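Local coordinates for poly-gamma-glutamate hydrolase (Bacillus phage phiNIT1, PDB 3A9L), which hydrolyses the gamma-glutamyl linkages of bacterial poly-gamma-glutamate as a zinc peptidase of phage origin, at residues A[17-22]-A[75-79]; A[30-36]-A[59-64]; A[56-60]-A[196-200]. All blocks are in the same frame, centred on the assembly; numbering follows the deposited sequence.

Contact 1: A[17-22]-A[75-79]; sequences ETVGVA and SRLHV. With PO4 (phosphate ion), chain D.
At the edge of the mixed sheet, a loop that borders the zinc site is joined to the loop after helix 10-16 by a bidentate salt bridge. Segment 17-22 runs from the end of helix 10-16 to strand 23-29, and segment 75-79 follows strand 62-68, with a 3-10 turn (His-78 N to Ser-75 O, 3.1 Å) reaching Leu-77. Glu-17, the first residue to leave helical geometry, has an extended backbone (-97/160) and m, m rotamers. The chain then turns back: Val-21 N and Ala-22 N both bond to Thr-18 O, at 3.2 and 3.1 Å, with Gly-20 at positive phi (76°). Ala-22 and Leu-77 lie nearest across the gap, CA to CA 7.9 Å. Arg-76 (p, t, t) leaves its backbone sideways, and its guanidinium meets the carboxylate of Glu-17 edge-on: Arg-76 NE to Glu-17 OE2 2.9 Å, NH2 to OE1 3.2 Å, OE2 being the less surely placed oxygen. Next to the ion pair, Leu-77 (m, t) places CD2 3.8 Å from Glu-17 CG and 4.0 Å from Ala-22 CB, and its CD1 3.0 Å from Ala-22 O. His-78 NE2 donates to phosphate O4 (2.7 Å), an ion probably from the crystallisation liquor; Val-79 O is hydrogen-bonded to the zinc ligand His-40. A partly exposed ion pair beside a buried leucine thus combines charge pairing with apolar contact.

Contact 2: A[30-36]-A[59-64]; sequences QNPSMIY and TGGSLY
Gln-30 NE2 donates to Gly-61 O at 2.7 Å and Gln-30 N to Ser-62 OG at 3.0 Å, both nearly linear; Asn-31 N adds a weak bond to Ser-62 OG (3.1 Å), a hydroxyl that is also hydrogen-bonded to His-96. Gln-30 is p, t. Beyond it, strands 34-36 and 62-64 pair in parallel, with axes 4.6 Å apart at closest and a crossing angle of -35°. Ile-35 lies opposite Ser-62 (CA to CA 4.4 Å) and Tyr-36 opposite Leu-63. The ladder runs Ser-62 N to Met-34 O (3.0 Å), Tyr-36 N to Ser-62 O (2.9 Å) and, weakly, Tyr-64 N to Tyr-36 O (3.3 Å). Before the strands, Asn-31 OD1 accepts from Ser-33 N and Met-34 N (each 2.9 Å) in an Asx motif, the first bond closing an Asx turn. Thr-59 OG1, also hydrogen-bonded to Val-55 O, accepts from Gly-61 N (3.0 Å) in an ST turn; Gly-60 takes positive phi (75°). Tyr-36 (m) brings CE2 3.3 Å from Thr-59 OG1, its ring edge to Gly-61, where a CB would clash; its OH bonds to Glu-203. Ile-35 CD1 rests 4.2 Å from Tyr-64 CB. In this beta-alpha-beta unit, helix 48-59 covers the Tyr-36 and Leu-63 face, helix 87-94 the Ile-35 and Ser-62 face, and strand 98-105 flanks strand 34-42.

Contact 3: A[56-60]-A[196-200]; sequences VELTG and AEAIK
Apolar contact dominates where the C-terminal turn of helix 48-59 meets the middle of helix 190-209. Residues 56-59 are helical, closed by Gly-60 N to Val-56 O (2.8 Å), and Gly-60 leaves the helix with phi 75°; residues 196-200 are helical throughout, with Lys-200 N bonded to Ala-196 O (3.2 Å). The backbones come nearest at Thr-59 and Lys-200, 6.0 Å between CA atoms. Leu-58 (m, t) points toward the partner helix, its CD1 4.1 Å from Ala-196 CB and 3.6 Å from Ala-196 O, so the small alanine lets the leucine tip settle against the helix backbone; CD1 also lies 3.7 Å from Glu-197 N. The aliphatic part of Lys-200 (t, t, p, p) packs beside it: CD is 3.7 Å from Leu-58 CB and 3.2 Å from Leu-58 O, and CG is 3.7 Å from Thr-59 CG2.

Two polar side chains find partners close by in their own part of the chain. Lys-200 curls back so that NZ forms a salt bridge with Glu-197 OE2 (3.1 Å), one turn earlier, leaving its methylenes to face segment 56-60; the like charge of Glu-201 also lies close to Glu-197 OE2. Thr-59 (p) uses OG1 for its own helix end, bonding to Val-55 O and accepting from Gly-61 N, while its methyl looks across.

The 218 Å² buried here lies toward the surface, with Ile-199 reaching inward to Val-55 and Tyr-36. The two helices pack together on the Tyr-36 face of the mixed sheet, part of the open alpha/beta core of this zinc hydrolase.

How the contacts relate
Contact 2 is the buried one, contact 3 lies toward the surface, and contact 1 is partly buried at the far side of the chain's centre from contact 3. Contacts 2 and 3 share Thr-59 and Gly-60 and touch through Val-56: the end of helix 48-59 packs against helix 190-209 and then leads into strand 62-68. Contact 1, about 25 Å from contact 2 between centres, joins the loops leading into strand 23-29 and out of strand 62-68. Backbone pairing governs contact 2, a salt bridge beside an apolar patch contact 1, and apolar carbon contact 3. Contacts 1 and 2 both touch the second subunit, whereas contact 3 does not.

Contact 1: A[17-22]-A[75-79]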
ATOM      1  N   GLU A  17      10.811 -10.122 -13.962  1.00 26.63           N
ATOM      2  CA  GLU A  17      11.013  -8.677 -13.820  1.00 25.66           C
ATOM      3  C   GLU A  17      11.498  -8.398 -12.413  1.00 25.15           C
ATOM      4  O   GLU A  17      11.329  -9.244 -11.551  1.00 25.64           O
ATOM      5  CB  GLU A  17       9.709  -7.937 -14.079  1.00 25.08           C
ATOM      6  CG  GLU A  17       9.133  -8.204 -15.471  1.00 24.71           C
ATOM      7  CD  GLU A  17       9.944  -7.534 -16.582  1.00 20.14           C
ATOM      8  OE1 GLU A  17      10.806  -6.656 -16.299  1.00 20.13           O
ATOM      9  OE2 GLU A  17       9.681  -7.866 -17.747  1.00 21.43           O
ATOM     10  N   THR A  18      12.123  -7.244 -12.197  1.00 24.81           N
ATOM     11  CA  THR A  18      12.685  -6.852 -10.875  1.00 25.25           C
ATOM     12  C   THR A  18      11.750  -5.855 -10.196  1.00 24.94           C
ATOM     13  O   THR A  18      11.432  -4.835 -10.757  1.00 24.23           O
ATOM     14  CB  THR A  18      14.123  -6.258 -11.072  1.00 25.24           C
ATOM     15  OG1 THR A  18      15.011  -7.339 -11.367  1.00 26.24           O
ATOM     16  CG2 THR A  18      14.669  -5.478  -9.852  1.00 25.53           C
ATOM     17  N   VAL A  19      11.281  -6.161  -8.988  1.00 24.85           N
ATOM     18  CA  VAL A  19      10.380  -5.223  -8.330  1.00 23.53           C
ATOM     19  C   VAL A  19      11.128  -3.946  -7.964  1.00 23.18           C
ATOM     20  O   VAL A  19      12.323  -3.984  -7.610  1.00 23.24           O
ATOM     21  CB  VAL A  19       9.672  -5.860  -7.149  1.00 22.31           C
ATOM     22  CG1 VAL A  19      10.663  -6.231  -6.063  1.00 23.36           C
ATOM     23  CG2 VAL A  19       8.566  -4.939  -6.620  1.00 21.93           C
ATOM     24  N   GLY A  20      10.442  -2.825  -8.093  1.00 23.14           N
ATOM     25  CA  GLY A  20      11.040  -1.517  -7.833  1.00 23.34           C
ATOM     26  C   GLY A  20      11.970  -1.036  -8.948  1.00 22.36           C
ATOM     27  O   GLY A  20      12.527   0.067  -8.843  1.00 21.77           O
ATOM     28  N   VAL A  21      12.142  -1.854  -9.997  1.00 21.40           N
ATOM     29  CA  VAL A  21      12.775  -1.397 -11.233  1.00 21.20           C
ATOM     30  C   VAL A  21      11.787  -1.362 -12.423  1.00 20.31           C
ATOM     31  O   VAL A  21      11.590  -0.307 -13.014  1.00 21.54           O
ATOM     32  CB  VAL A  21      14.111  -2.147 -11.580  1.00 20.92           C
ATOM     33  CG1 VAL A  21      14.601  -1.738 -12.961  1.00 20.77           C
ATOM     34  CG2 VAL A  21      15.198  -1.869 -10.537  1.00 23.33           C
ATOM     35  N   ALA A  22      11.179  -2.494 -12.781  1.00 20.55           N
ATOM     36  CA  ALA A  22      10.112  -2.513 -13.812  1.00 19.66           C
ATOM     37  C   ALA A  22       8.681  -2.286 -13.262  1.00 19.83           C
ATOM     38  O   ALA A  22       7.785  -1.823 -13.992  1.00 19.07           O
ATOM     39  CB  ALA A  22      10.159  -3.804 -14.621  1.00 20.68           C
ATOM     40  N   SER A  75       4.214  -1.974 -21.710  1.00 24.46           N
ATOM     41  CA  SER A  75       3.200  -2.885 -22.233  1.00 24.49           C
ATOM     42  C   SER A  75       3.552  -4.339 -21.982  1.00 24.04           C
ATOM     43  O   SER A  75       2.670  -5.192 -21.964  1.00 23.97           O
ATOM     44  CB  SER A  75       2.943  -2.669 -23.724  1.00 24.35           C
ATOM     45  OG  SER A  75       4.153  -2.815 -24.408  1.00 27.20           O
ATOM     46  N   ARG A  76       4.841  -4.623 -21.809  1.00 22.66           N
ATOM     47  CA  ARG A  76       5.295  -5.982 -21.487  1.00 23.02           C
ATOM     48  C   ARG A  76       4.886  -6.399 -20.072  1.00 23.36           C
ATOM     49  O   ARG A  76       4.903  -7.577 -19.729  1.00 23.19           O
ATOM     50  CB  ARG A  76       6.818  -6.145 -21.710  1.00 22.53           C
ATOM     51  CG  ARG A  76       7.741  -5.629 -20.649  1.00 22.91           C
ATOM     52  CD  ARG A  76       9.168  -6.159 -20.892  1.00 23.32           C
ATOM     53  NE  ARG A  76      10.070  -5.859 -19.774  1.00 24.69           N
ATOM     54  CZ  ARG A  76      10.921  -4.826 -19.733  1.00 26.85           C
ATOM     55  NH1 ARG A  76      11.011  -3.970 -20.751  1.00 26.00           N
ATOM     56  NH2 ARG A  76      11.707  -4.655 -18.668  1.00 26.79           N
ATOM     57  N   LEU A  77       4.513  -5.404 -19.261  1.00 23.70           N
ATOM     58  CA  LEU A  77       4.082  -5.664 -17.902  1.00 23.70           C
ATOM     59  C   LEU A  77       2.554  -5.857 -17.852  1.00 24.12           C
ATOM     60  O   LEU A  77       1.953  -6.016 -16.767  1.00 23.03           O
ATOM     61  CB  LEU A  77       4.531  -4.516 -17.004  1.00 23.51           C
ATOM     62  CG  LEU A  77       6.014  -4.178 -17.025  1.00 24.95           C
ATOM     63  CD1 LEU A  77       6.223  -2.833 -16.363  1.00 27.01           C
ATOM     64  CD2 LEU A  77       6.853  -5.276 -16.339  1.00 22.13           C
ATOM     65  N   HIS A  78       1.935  -5.865 -19.035  1.00 24.11           N
ATOM     66  CA  HIS A  78       0.488  -5.997 -19.143  1.00 24.88           C
ATOM     67  C   HIS A  78       0.065  -7.444 -19.056  1.00 25.21           C
ATOM     68  O   HIS A  78       0.434  -8.258 -19.910  1.00 25.89           O
ATOM     69  CB  HIS A  78      -0.037  -5.331 -20.429  1.00 24.13           C
ATOM     70  CG  HIS A  78      -1.521  -5.442 -20.608  1.00 25.98           C
ATOM     71  ND1 HIS A  78      -2.113  -6.495 -21.277  1.00 25.85           N
ATOM     72  CD2 HIS A  78      -2.531  -4.628 -20.223  1.00 27.41           C
ATOM     73  CE1 HIS A  78      -3.422  -6.330 -21.286  1.00 28.10           C
ATOM     74  NE2 HIS A  78      -3.703  -5.202 -20.656  1.00 28.62           N
ATOM     75  N   VAL A  79      -0.705  -7.756 -18.010  1.00 24.24           N
ATOM     76  CA  VAL A  79      -1.389  -9.023 -17.906  1.00 24.04           C
ATOM     77  C   VAL A  79      -2.892  -8.737 -17.894  1.00 23.79           C
ATOM     78  O   VAL A  79      -3.441  -8.130 -16.966  1.00 22.98           O
ATOM     79  CB  VAL A  79      -0.872  -9.874 -16.710  1.00 24.42           C
ATOM     80  CG1 VAL A  79      -1.729 -11.094 -16.477  1.00 23.12           C
ATOM     81  CG2 VAL A  79       0.599 -10.343 -16.991  1.00 25.32           C
TER
HETATM   82  P   PO4 D 261      -7.277  -5.429 -20.376  1.00 36.33           P
HETATM   83  O1  PO4 D 261      -6.762  -6.591 -21.199  1.00 37.37           O
HETATM   84  O2  PO4 D 261      -8.592  -4.884 -20.908  1.00 36.48           O
HETATM   85  O3  PO4 D 261      -7.510  -5.997 -19.001  1.00 37.37           O
HETATM   86  O4  PO4 D 261      -6.268  -4.314 -20.340  1.00 34.44           O

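Contact 2: A[30-36]-A[59-64]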
ATOM      1  N   GLN A  30      -8.766   0.243   3.589  1.00 20.81           N
ATOM      2  CA  GLN A  30      -9.293   1.254   4.485  1.00 21.16           C
ATOM      3  C   GLN A  30     -10.813   1.359   4.410  1.00 21.40           C
ATOM      4  O   GLN A  30     -11.404   2.256   4.984  1.00 20.49           O
ATOM      5  CB  GLN A  30      -8.619   2.619   4.215  1.00 21.32           C
ATOM      6  CG  GLN A  30      -8.957   3.276   2.862  1.00 22.88           C
ATOM      7  CD  GLN A  30      -8.499   4.726   2.771  1.00 23.21           C
ATOM      8  OE1 GLN A  30      -8.018   5.318   3.751  1.00 22.60           O
ATOM      9  NE2 GLN A  30      -8.635   5.309   1.588  1.00 20.87           N
ATOM     10  N   ASN A  31     -11.437   0.412   3.724  1.00 20.61           N
ATOM     11  CA  ASN A  31     -12.889   0.390   3.552  1.00 21.61           C
ATOM     12  C   ASN A  31     -13.391  -1.058   3.437  1.00 21.33           C
ATOM     13  O   ASN A  31     -12.784  -1.854   2.706  1.00 20.83           O
ATOM     14  CB  ASN A  31     -13.283   1.228   2.322  1.00 20.89           C
ATOM     15  CG  ASN A  31     -14.769   1.611   2.298  1.00 22.63           C
ATOM     16  OD1 ASN A  31     -15.592   0.898   1.712  1.00 21.10           O
ATOM     17  ND2 ASN A  31     -15.112   2.735   2.923  1.00 20.89           N
ATOM     18  N   PRO A  32     -14.479  -1.415   4.169  1.00 22.62           N
ATOM     19  CA  PRO A  32     -15.141  -2.713   4.045  1.00 23.11           C
ATOM     20  C   PRO A  32     -15.888  -2.948   2.723  1.00 23.63           C
ATOM     21  O   PRO A  32     -16.026  -4.106   2.289  1.00 24.65           O
ATOM     22  CB  PRO A  32     -16.164  -2.686   5.185  1.00 24.07           C
ATOM     23  CG  PRO A  32     -16.387  -1.229   5.444  1.00 22.24           C
ATOM     24  CD  PRO A  32     -15.065  -0.623   5.271  1.00 22.09           C
ATOM     25  N   SER A  33     -16.319  -1.873   2.078  1.00 23.16           N
ATOM     26  CA  SER A  33     -17.313  -1.943   0.994  1.00 23.89           C
ATOM     27  C   SER A  33     -16.788  -1.794  -0.418  1.00 22.88           C
ATOM     28  O   SER A  33     -17.305  -2.465  -1.320  1.00 22.97           O
ATOM     29  CB  SER A  33     -18.402  -0.901   1.191  1.00 22.96           C
ATOM     30  OG  SER A  33     -19.155  -1.211   2.343  1.00 26.07           O
ATOM     31  N   MET A  34     -15.795  -0.915  -0.605  1.00 22.20           N
ATOM     32  CA  MET A  34     -15.385  -0.461  -1.936  1.00 20.52           C
ATOM     33  C   MET A  34     -13.869  -0.332  -2.137  1.00 19.66           C
ATOM     34  O   MET A  34     -13.151   0.208  -1.278  1.00 19.34           O
ATOM     35  CB  MET A  34     -16.063   0.888  -2.249  1.00 21.08           C
ATOM     36  CG  MET A  34     -15.782   1.462  -3.629  1.00 19.29           C
ATOM     37  SD  MET A  34     -16.106   0.314  -4.974  1.00 22.76           S
ATOM     38  CE  MET A  34     -17.829   0.539  -5.237  1.00 22.52           C
ATOM     39  N   ILE A  35     -13.380  -0.812  -3.288  1.00 18.22           N
ATOM     40  CA  ILE A  35     -11.961  -0.742  -3.592  1.00 17.04           C
ATOM     41  C   ILE A  35     -11.785  -0.267  -5.051  1.00 17.60           C
ATOM     42  O   ILE A  35     -12.391  -0.809  -5.958  1.00 17.01           O
ATOM     43  CB  ILE A  35     -11.244  -2.120  -3.389  1.00 17.15           C
ATOM     44  CG1 ILE A  35      -9.768  -2.029  -3.785  1.00 17.82           C
ATOM     45  CG2 ILE A  35     -11.995  -3.252  -4.134  1.00 17.09           C
ATOM     46  CD1 ILE A  35      -8.926  -3.308  -3.518  1.00 20.20           C
ATOM     47  N   TYR A  36     -10.981   0.770  -5.236  1.00 17.32           N
ATOM     48  CA  TYR A  36     -10.713   1.293  -6.542  1.00 17.39           C
ATOM     49  C   TYR A  36      -9.323   0.897  -6.900  1.00 17.34           C
ATOM     50  O   TYR A  36      -8.394   1.079  -6.117  1.00 17.34           O
ATOM     51  CB  TYR A  36     -10.825   2.805  -6.517  1.00 18.20           C
ATOM     52  CG  TYR A  36     -12.208   3.290  -6.224  1.00 17.40           C
ATOM     53  CD1 TYR A  36     -13.207   3.192  -7.189  1.00 18.52           C
ATOM     54  CD2 TYR A  36     -12.537   3.820  -4.978  1.00 18.82           C
ATOM     55  CE1 TYR A  36     -14.489   3.651  -6.946  1.00 18.39           C
ATOM     56  CE2 TYR A  36     -13.849   4.266  -4.722  1.00 15.09           C
ATOM     57  CZ  TYR A  36     -14.797   4.184  -5.730  1.00 14.90           C
ATOM     58  OH  TYR A  36     -16.086   4.607  -5.519  1.00 21.04           O
ATOM     59  N   THR A  59     -13.238   9.579  -1.841  1.00 23.70           N
ATOM     60  CA  THR A  59     -14.193   8.578  -1.319  1.00 22.78           C
ATOM     61  C   THR A  59     -13.804   7.937   0.006  1.00 22.38           C
ATOM     62  O   THR A  59     -14.672   7.546   0.789  1.00 22.28           O
ATOM     63  CB  THR A  59     -14.429   7.427  -2.342  1.00 22.48           C
ATOM     64  OG1 THR A  59     -13.173   6.828  -2.679  1.00 24.16           O
ATOM     65  CG2 THR A  59     -15.063   7.957  -3.648  1.00 21.70           C
ATOM     66  N   GLY A  60     -12.504   7.803   0.241  1.00 22.59           N
ATOM     67  CA  GLY A  60     -12.001   6.952   1.329  1.00 22.15           C
ATOM     68  C   GLY A  60     -12.111   5.465   0.984  1.00 21.56           C
ATOM     69  O   GLY A  60     -12.085   4.607   1.859  1.00 19.75           O
ATOM     70  N   GLY A  61     -12.273   5.162  -0.311  1.00 22.49           N
ATOM     71  CA  GLY A  61     -12.253   3.787  -0.795  1.00 21.75           C
ATOM     72  C   GLY A  61     -10.870   3.208  -0.583  1.00 21.39           C
ATOM     73  O   GLY A  61      -9.928   3.965  -0.408  1.00 21.15           O
ATOM     74  N   SER A  62     -10.755   1.876  -0.522  1.00 20.88           N
ATOM     75  CA  SER A  62      -9.442   1.235  -0.544  1.00 19.51           C
ATOM     76  C   SER A  62      -8.849   1.396  -1.962  1.00 18.98           C
ATOM     77  O   SER A  62      -9.578   1.709  -2.926  1.00 18.74           O
ATOM     78  CB  SER A  62      -9.506  -0.256  -0.190  1.00 20.05           C
ATOM     79  OG  SER A  62     -10.099  -0.536   1.064  1.00 19.61           O
ATOM     80  N   LEU A  63      -7.535   1.201  -2.053  1.00 18.12           N
ATOM     81  CA  LEU A  63      -6.746   1.399  -3.260  1.00 17.36           C
ATOM     82  C   LEU A  63      -5.853   0.190  -3.470  1.00 17.23           C
ATOM     83  O   LEU A  63      -5.321  -0.383  -2.511  1.00 18.14           O
ATOM     84  CB  LEU A  63      -5.868   2.660  -3.101  1.00 17.69           C
ATOM     85  CG  LEU A  63      -4.725   3.035  -4.058  1.00 17.70           C
ATOM     86  CD1 LEU A  63      -4.464   4.556  -4.080  1.00 16.41           C
ATOM     87  CD2 LEU A  63      -3.423   2.263  -3.781  1.00 17.30           C
ATOM     88  N   TYR A  64      -5.679  -0.192  -4.735  1.00 16.11           N
ATOM     89  CA  TYR A  64      -4.639  -1.151  -5.111  1.00 15.78           C
ATOM     90  C   TYR A  64      -4.169  -0.736  -6.469  1.00 14.61           C
ATOM     91  O   TYR A  64      -5.016  -0.440  -7.308  1.00 15.18           O
ATOM     92  CB  TYR A  64      -5.197  -2.562  -5.208  1.00 14.61           C
ATOM     93  CG  TYR A  64      -4.215  -3.530  -5.836  1.00 18.60           C
ATOM     94  CD1 TYR A  64      -4.140  -3.674  -7.232  1.00 19.20           C
ATOM     95  CD2 TYR A  64      -3.371  -4.289  -5.055  1.00 15.38           C
ATOM     96  CE1 TYR A  64      -3.268  -4.536  -7.801  1.00 22.03           C
ATOM     97  CE2 TYR A  64      -2.492  -5.178  -5.626  1.00 15.64           C
ATOM     98  CZ  TYR A  64      -2.441  -5.285  -6.988  1.00 18.00           C
ATOM     99  OH  TYR A  64      -1.562  -6.132  -7.575  1.00 19.85           O
TER

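Contact 3: A[56-60]-A[196-200]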
ATOM      1  N   VAL A  56      -9.904   7.868  -4.637  1.00 19.71           N
ATOM      2  CA  VAL A  56      -9.694   7.390  -3.280  1.00 20.28           C
ATOM      3  C   VAL A  56      -9.664   8.561  -2.291  1.00 20.52           C
ATOM      4  O   VAL A  56     -10.225   8.465  -1.180  1.00 20.06           O
ATOM      5  CB  VAL A  56      -8.416   6.519  -3.222  1.00 20.47           C
ATOM      6  CG1 VAL A  56      -7.910   6.322  -1.770  1.00 20.69           C
ATOM      7  CG2 VAL A  56      -8.711   5.179  -3.866  1.00 19.20           C
ATOM      8  N   GLU A  57      -9.001   9.648  -2.688  1.00 21.23           N
ATOM      9  CA  GLU A  57      -8.920  10.858  -1.851  1.00 22.65           C
ATOM     10  C   GLU A  57     -10.328  11.451  -1.673  1.00 22.72           C
ATOM     11  O   GLU A  57     -10.687  11.884  -0.579  1.00 22.07           O
ATOM     12  CB  GLU A  57      -7.952  11.872  -2.448  1.00 23.38           C
ATOM     13  CG  GLU A  57      -6.484  11.544  -2.231  1.00 27.37           C
ATOM     14  CD  GLU A  57      -5.614  12.001  -3.404  1.00 32.96           C
ATOM     15  OE1 GLU A  57      -6.010  12.992  -4.074  1.00 35.04           O
ATOM     16  OE2 GLU A  57      -4.568  11.343  -3.678  1.00 34.01           O
ATOM     17  N   LEU A  58     -11.137  11.388  -2.731  1.00 21.70           N
ATOM     18  CA  LEU A  58     -12.568  11.793  -2.645  1.00 22.96           C
ATOM     19  C   LEU A  58     -13.524  10.880  -1.880  1.00 23.24           C
ATOM     20  O   LEU A  58     -14.537  11.350  -1.361  1.00 24.40           O
ATOM     21  CB  LEU A  58     -13.151  12.001  -4.041  1.00 21.54           C
ATOM     22  CG  LEU A  58     -12.634  13.143  -4.895  1.00 23.18           C
ATOM     23  CD1 LEU A  58     -13.352  13.086  -6.222  1.00 22.36           C
ATOM     24  CD2 LEU A  58     -12.812  14.459  -4.205  1.00 21.89           C
ATOM     25  N   THR A  59     -13.238   9.579  -1.841  1.00 23.70           N
ATOM     26  CA  THR A  59     -14.193   8.578  -1.319  1.00 22.78           C
ATOM     27  C   THR A  59     -13.804   7.937   0.006  1.00 22.38           C
ATOM     28  O   THR A  59     -14.672   7.546   0.789  1.00 22.28           O
ATOM     29  CB  THR A  59     -14.429   7.427  -2.342  1.00 22.48           C
ATOM     30  OG1 THR A  59     -13.173   6.828  -2.679  1.00 24.16           O
ATOM     31  CG2 THR A  59     -15.063   7.957  -3.648  1.00 21.70           C
ATOM     32  N   GLY A  60     -12.504   7.803   0.241  1.00 22.59           N
ATOM     33  CA  GLY A  60     -12.001   6.952   1.329  1.00 22.15           C
ATOM     34  C   GLY A  60     -12.111   5.465   0.984  1.00 21.56           C
ATOM     35  O   GLY A  60     -12.085   4.607   1.859  1.00 19.75           O
ATOM     36  N   ALA A 196     -13.177  12.310 -11.813  1.00 20.37           N
ATOM     37  CA  ALA A 196     -13.056  11.708 -10.514  1.00 20.31           C
ATOM     38  C   ALA A 196     -14.276  11.981  -9.587  1.00 20.31           C
ATOM     39  O   ALA A 196     -14.741  11.070  -8.889  1.00 20.59           O
ATOM     40  CB  ALA A 196     -11.736  12.086  -9.872  1.00 21.39           C
ATOM     41  N   GLU A 197     -14.842  13.190  -9.651  1.00 21.47           N
ATOM     42  CA  GLU A 197     -16.056  13.554  -8.890  1.00 21.66           C
ATOM     43  C   GLU A 197     -17.276  12.758  -9.357  1.00 21.72           C
ATOM     44  O   GLU A 197     -18.087  12.316  -8.547  1.00 19.89           O
ATOM     45  CB  GLU A 197     -16.334  15.050  -9.000  1.00 21.53           C
ATOM     46  CG  GLU A 197     -17.741  15.498  -8.516  1.00 25.35           C
ATOM     47  CD  GLU A 197     -17.872  15.546  -6.978  1.00 26.37           C
ATOM     48  OE1 GLU A 197     -16.845  15.441  -6.276  1.00 25.59           O
ATOM     49  OE2 GLU A 197     -19.004  15.653  -6.470  1.00 27.62           O
ATOM     50  N   ALA A 198     -17.395  12.569 -10.669  1.00 21.55           N
ATOM     51  CA  ALA A 198     -18.456  11.701 -11.215  1.00 22.49           C
ATOM     52  C   ALA A 198     -18.469  10.309 -10.586  1.00 22.72           C
ATOM     53  O   ALA A 198     -19.516   9.780 -10.281  1.00 23.30           O
ATOM     54  CB  ALA A 198     -18.344  11.594 -12.720  1.00 21.50           C
ATOM     55  N   ILE A 199     -17.295   9.730 -10.389  1.00 23.31           N
ATOM     56  CA  ILE A 199     -17.175   8.414  -9.802  1.00 23.50           C
ATOM     57  C   ILE A 199     -17.612   8.450  -8.329  1.00 23.48           C
ATOM     58  O   ILE A 199     -18.343   7.554  -7.845  1.00 20.97           O
ATOM     59  CB  ILE A 199     -15.724   7.896  -9.928  1.00 24.53           C
ATOM     60  CG1 ILE A 199     -15.222   8.014 -11.386  1.00 25.46           C
ATOM     61  CG2 ILE A 199     -15.614   6.481  -9.347  1.00 24.53           C
ATOM     62  CD1 ILE A 199     -16.163   7.452 -12.446  1.00 31.09           C
ATOM     63  N   LYS A 200     -17.192   9.502  -7.624  1.00 23.09           N
ATOM     64  CA  LYS A 200     -17.579   9.629  -6.201  1.00 24.79           C
ATOM     65  C   LYS A 200     -19.119   9.749  -6.058  1.00 23.89           C
ATOM     66  O   LYS A 200     -19.725   9.102  -5.214  1.00 25.19           O
ATOM     67  CB  LYS A 200     -16.858  10.796  -5.534  1.00 24.29           C
ATOM     68  CG  LYS A 200     -17.212  11.001  -4.045  1.00 27.66           C
ATOM     69  CD  LYS A 200     -16.755  12.352  -3.514  1.00 32.20           C
ATOM     70  CE  LYS A 200     -17.331  13.568  -4.252  1.00 34.12           C
ATOM     71  NZ  LYS A 200     -18.722  14.027  -3.883  1.00 33.52           N
TER